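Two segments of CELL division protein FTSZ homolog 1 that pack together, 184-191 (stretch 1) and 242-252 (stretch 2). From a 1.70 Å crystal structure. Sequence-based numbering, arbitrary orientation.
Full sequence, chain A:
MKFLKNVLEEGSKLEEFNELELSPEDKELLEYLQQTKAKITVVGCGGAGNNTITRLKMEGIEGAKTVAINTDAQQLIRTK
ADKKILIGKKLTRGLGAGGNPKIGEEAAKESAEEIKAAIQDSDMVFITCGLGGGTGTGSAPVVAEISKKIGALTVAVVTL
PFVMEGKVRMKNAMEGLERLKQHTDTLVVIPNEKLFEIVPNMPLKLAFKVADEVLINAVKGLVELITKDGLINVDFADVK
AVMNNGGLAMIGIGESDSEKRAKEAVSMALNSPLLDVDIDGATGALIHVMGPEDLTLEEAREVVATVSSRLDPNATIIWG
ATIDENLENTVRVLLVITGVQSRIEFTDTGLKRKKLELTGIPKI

Stretch 1, residues 184-191: TDTLVVIP
Stretch 2 242-252: VMNNGGLAMIG

Residues 186-191 form an extended strand, with phi between -133° and -80° and psi between 100° and 132°; Asp185, at -89/-42, kinks the chain just before it. In stretch 2, Val242 and Met243 (-91/-18) are helical, continuing a helix that begins earlier in the chain; the chain then passes through Asn244 (-53/-44), Asn245 (-128/47) and Gly246 (-71/-20), and reaches Gly247 at 62/-126, a positive phi that favours glycine. Leu248 (-91/136) marks a corner, after which Ala249 to Gly252 are extended, with phi from -137° to -114° and psi from 132° to 160°.

The pairing is parallel and in register: Thr186 with Gly247 (CA-CA 4.8 Å), Leu187 with Leu248 (CA-CA 4.9 Å) and Val188 with Ala249 (CA-CA 4.4 Å). Four backbone hydrogen bonds alternate in direction: Gly247 N to Asp185 O, 3.1 Å with an angle of 141° at the hydrogen; Leu187 N to Gly247 O, 2.8 Å and 163°; Ala249 N to Leu187 O, 2.8 Å and 155°; Val189 N to Ala249 O, 2.9 Å and 171°. Two of these acceptors also receive CA-H...O contacts: Gly247 O from Thr186 CA at 3.5 Å and Ala249 O from Val188 CA at 3.4 Å. The strand axes diverge by 50°. Past Ala249 no direct backbone hydrogen bond joins the stretches, and water 4 donates to Val189 O (2.8 Å) and accepts from Ile251 N (2.9 Å).

At the other end, Thr186 (chi1 m) donates from OG1 to Met243 O at 2.6 Å, tying the strand to the helical residue Met243. Gly246 N makes a weak bond to that same Met243 O, 3.3 Å. Gly246 CA lies 3.4 Å from Thr186 OG1, and an ideal CB on Gly246 would clash with that oxygen. Asp185 (chi1 m) brings CB to 3.3 Å from Asn244 O, while water 3 donates to Asp185 OD1 and Asn244 O, both at 2.8 Å, bridging two acceptors that cannot bond directly.

In the paired region the side chains divide between two faces of the sheet. Thr186, Val188 and Ala249 share one: Thr186 CG2 lies 3.8 Å from Ala249 CB, and Val188 CG2 (chi1 t) 3.9 Å from it. Leu187 and Leu248, both t, p, occupy the opposite face, with Leu187 CD2 4.2 Å from Leu248 CD1. Val188 CG1 also meets Ile251 CG2 at 3.6 Å, and Ile190 CD1 (m, t) reaches Ile251 CD1 (p, t) at 3.9 Å. Val189 CG1 (chi1 p) packs 3.9 Å from both Leu248 CD1 and Met250 CG (m, t, t).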

# COMPACT_ATOMS: atom_id res chain seq x y z
N THR A 184 -12.14 -3.09 -5.01
CA THR A 184 -10.77 -2.65 -5.31
C THR A 184 -10.36 -3.00 -6.73
O THR A 184 -10.86 -3.96 -7.32
CB THR A 184 -9.73 -3.23 -4.33
OG1 THR A 184 -9.86 -4.66 -4.28
CG2 THR A 184 -9.90 -2.64 -2.93
N ASP A 185 -9.44 -2.20 -7.27
CA ASP A 185 -8.82 -2.48 -8.56
C ASP A 185 -7.58 -3.35 -8.36
O ASP A 185 -7.33 -4.29 -9.11
CB ASP A 185 -8.48 -1.17 -9.28
CG ASP A 185 -9.71 -0.37 -9.64
OD1 ASP A 185 -10.68 -0.96 -10.16
OD2 ASP A 185 -9.72 0.86 -9.41
N THR A 186 -6.80 -3.01 -7.33
CA THR A 186 -5.71 -3.85 -6.85
C THR A 186 -5.81 -3.96 -5.33
O THR A 186 -6.00 -2.95 -4.64
CB THR A 186 -4.32 -3.29 -7.25
OG1 THR A 186 -4.24 -3.22 -8.68
CG2 THR A 186 -3.19 -4.18 -6.74
N LEU A 187 -5.70 -5.18 -4.83
CA LEU A 187 -5.73 -5.45 -3.40
C LEU A 187 -4.38 -6.01 -2.95
O LEU A 187 -4.08 -7.19 -3.16
CB LEU A 187 -6.88 -6.41 -3.06
CG LEU A 187 -7.07 -6.98 -1.64
CD1 LEU A 187 -7.18 -5.89 -0.59
CD2 LEU A 187 -8.30 -7.88 -1.61
N VAL A 188 -3.56 -5.14 -2.37
CA VAL A 188 -2.24 -5.53 -1.88
C VAL A 188 -2.38 -6.05 -0.46
O VAL A 188 -2.78 -5.31 0.45
CB VAL A 188 -1.23 -4.36 -1.92
CG1 VAL A 188 0.15 -4.82 -1.51
CG2 VAL A 188 -1.18 -3.73 -3.31
N VAL A 189 -2.07 -7.33 -0.27
CA VAL A 189 -2.21 -7.98 1.04
C VAL A 189 -0.84 -8.36 1.62
O VAL A 189 -0.02 -8.99 0.96
CB VAL A 189 -3.18 -9.20 0.98
CG1 VAL A 189 -2.68 -10.29 0.03
CG2 VAL A 189 -3.44 -9.76 2.38
N ILE A 190 -0.62 -7.94 2.87
CA ILE A 190 0.61 -8.24 3.60
C ILE A 190 0.28 -9.14 4.79
O ILE A 190 -0.35 -8.69 5.75
CB ILE A 190 1.32 -6.95 4.08
CG1 ILE A 190 1.61 -6.02 2.90
CG2 ILE A 190 2.61 -7.29 4.84
CD1 ILE A 190 1.85 -4.57 3.30
N PRO A 191 0.70 -10.42 4.74
CA PRO A 191 0.45 -11.29 5.89
C PRO A 191 1.48 -11.06 6.99
O PRO A 191 2.65 -11.42 6.84
CB PRO A 191 0.57 -12.70 5.29
CG PRO A 191 1.40 -12.55 4.06
CD PRO A 191 1.42 -11.10 3.65
N VAL A 242 -1.40 -1.30 -15.22
CA VAL A 242 -1.10 -2.49 -14.43
C VAL A 242 -2.08 -2.67 -13.28
O VAL A 242 -2.50 -3.80 -12.98
CB VAL A 242 0.37 -2.46 -13.90
CG1 VAL A 242 0.61 -3.55 -12.86
CG2 VAL A 242 1.35 -2.61 -15.05
N MET A 243 -2.47 -1.57 -12.65
CA MET A 243 -3.26 -1.63 -11.41
C MET A 243 -4.78 -1.63 -11.59
O MET A 243 -5.51 -2.01 -10.66
CB MET A 243 -2.82 -0.53 -10.43
CG MET A 243 -1.34 -0.59 -10.07
SD MET A 243 -0.92 0.28 -8.55
CE MET A 243 -1.23 -0.99 -7.33
N ASN A 244 -5.26 -1.22 -12.76
CA ASN A 244 -6.70 -1.22 -13.07
C ASN A 244 -7.39 -2.56 -12.82
O ASN A 244 -8.49 -2.61 -12.28
CB ASN A 244 -6.97 -0.77 -14.51
CG ASN A 244 -7.31 0.71 -14.62
OD1 ASN A 244 -7.65 1.36 -13.64
ND2 ASN A 244 -7.24 1.24 -15.84
N ASN A 245 -6.73 -3.63 -13.25
CA ASN A 245 -7.20 -4.99 -13.01
C ASN A 245 -6.09 -5.84 -12.38
O ASN A 245 -5.83 -6.97 -12.80
CB ASN A 245 -7.71 -5.62 -14.31
CG ASN A 245 -8.96 -4.93 -14.84
OD1 ASN A 245 -8.98 -4.43 -15.96
ND2 ASN A 245 -10.02 -4.91 -14.03
N GLY A 246 -5.45 -5.27 -11.36
CA GLY A 246 -4.35 -5.93 -10.66
C GLY A 246 -4.77 -7.10 -9.79
O GLY A 246 -3.94 -7.94 -9.44
N GLY A 247 -6.06 -7.14 -9.44
CA GLY A 247 -6.61 -8.23 -8.64
C GLY A 247 -5.98 -8.32 -7.27
O GLY A 247 -5.94 -7.34 -6.53
N LEU A 248 -5.47 -9.51 -6.94
CA LEU A 248 -4.75 -9.71 -5.69
C LEU A 248 -3.26 -9.47 -5.90
O LEU A 248 -2.69 -9.92 -6.90
CB LEU A 248 -4.99 -11.12 -5.14
CG LEU A 248 -4.53 -11.42 -3.71
CD1 LEU A 248 -5.40 -10.70 -2.68
CD2 LEU A 248 -4.54 -12.92 -3.45
N ALA A 249 -2.64 -8.76 -4.96
CA ALA A 249 -1.22 -8.43 -5.04
C ALA A 249 -0.51 -8.69 -3.72
O ALA A 249 -1.12 -8.64 -2.65
CB ALA A 249 -1.04 -6.98 -5.46
N MET A 250 0.79 -8.98 -3.81
CA MET A 250 1.64 -9.16 -2.63
C MET A 250 2.97 -8.45 -2.85
O MET A 250 3.35 -8.16 -3.99
CB MET A 250 1.86 -10.65 -2.33
CG MET A 250 0.62 -11.36 -1.81
SD MET A 250 0.88 -13.11 -1.53
CE MET A 250 -0.80 -13.67 -1.28
N ILE A 251 3.68 -8.17 -1.76
CA ILE A 251 4.93 -7.41 -1.83
C ILE A 251 6.17 -8.22 -1.45
O ILE A 251 6.09 -9.21 -0.73
CB ILE A 251 4.88 -6.10 -0.98
CG1 ILE A 251 4.89 -6.41 0.52
CG2 ILE A 251 3.68 -5.24 -1.38
CD1 ILE A 251 5.20 -5.21 1.41
N GLY A 252 7.31 -7.77 -1.97
CA GLY A 252 8.61 -8.27 -1.57
C GLY A 252 9.53 -7.08 -1.34
O GLY A 252 9.59 -6.17 -2.17
O HOH W 1 -8.57 -5.97 -6.35
O HOH W 2 -10.35 2.04 -11.77
O HOH W 3 -11.07 -3.35 -11.54
O HOH W 4 2.77 -9.24 0.76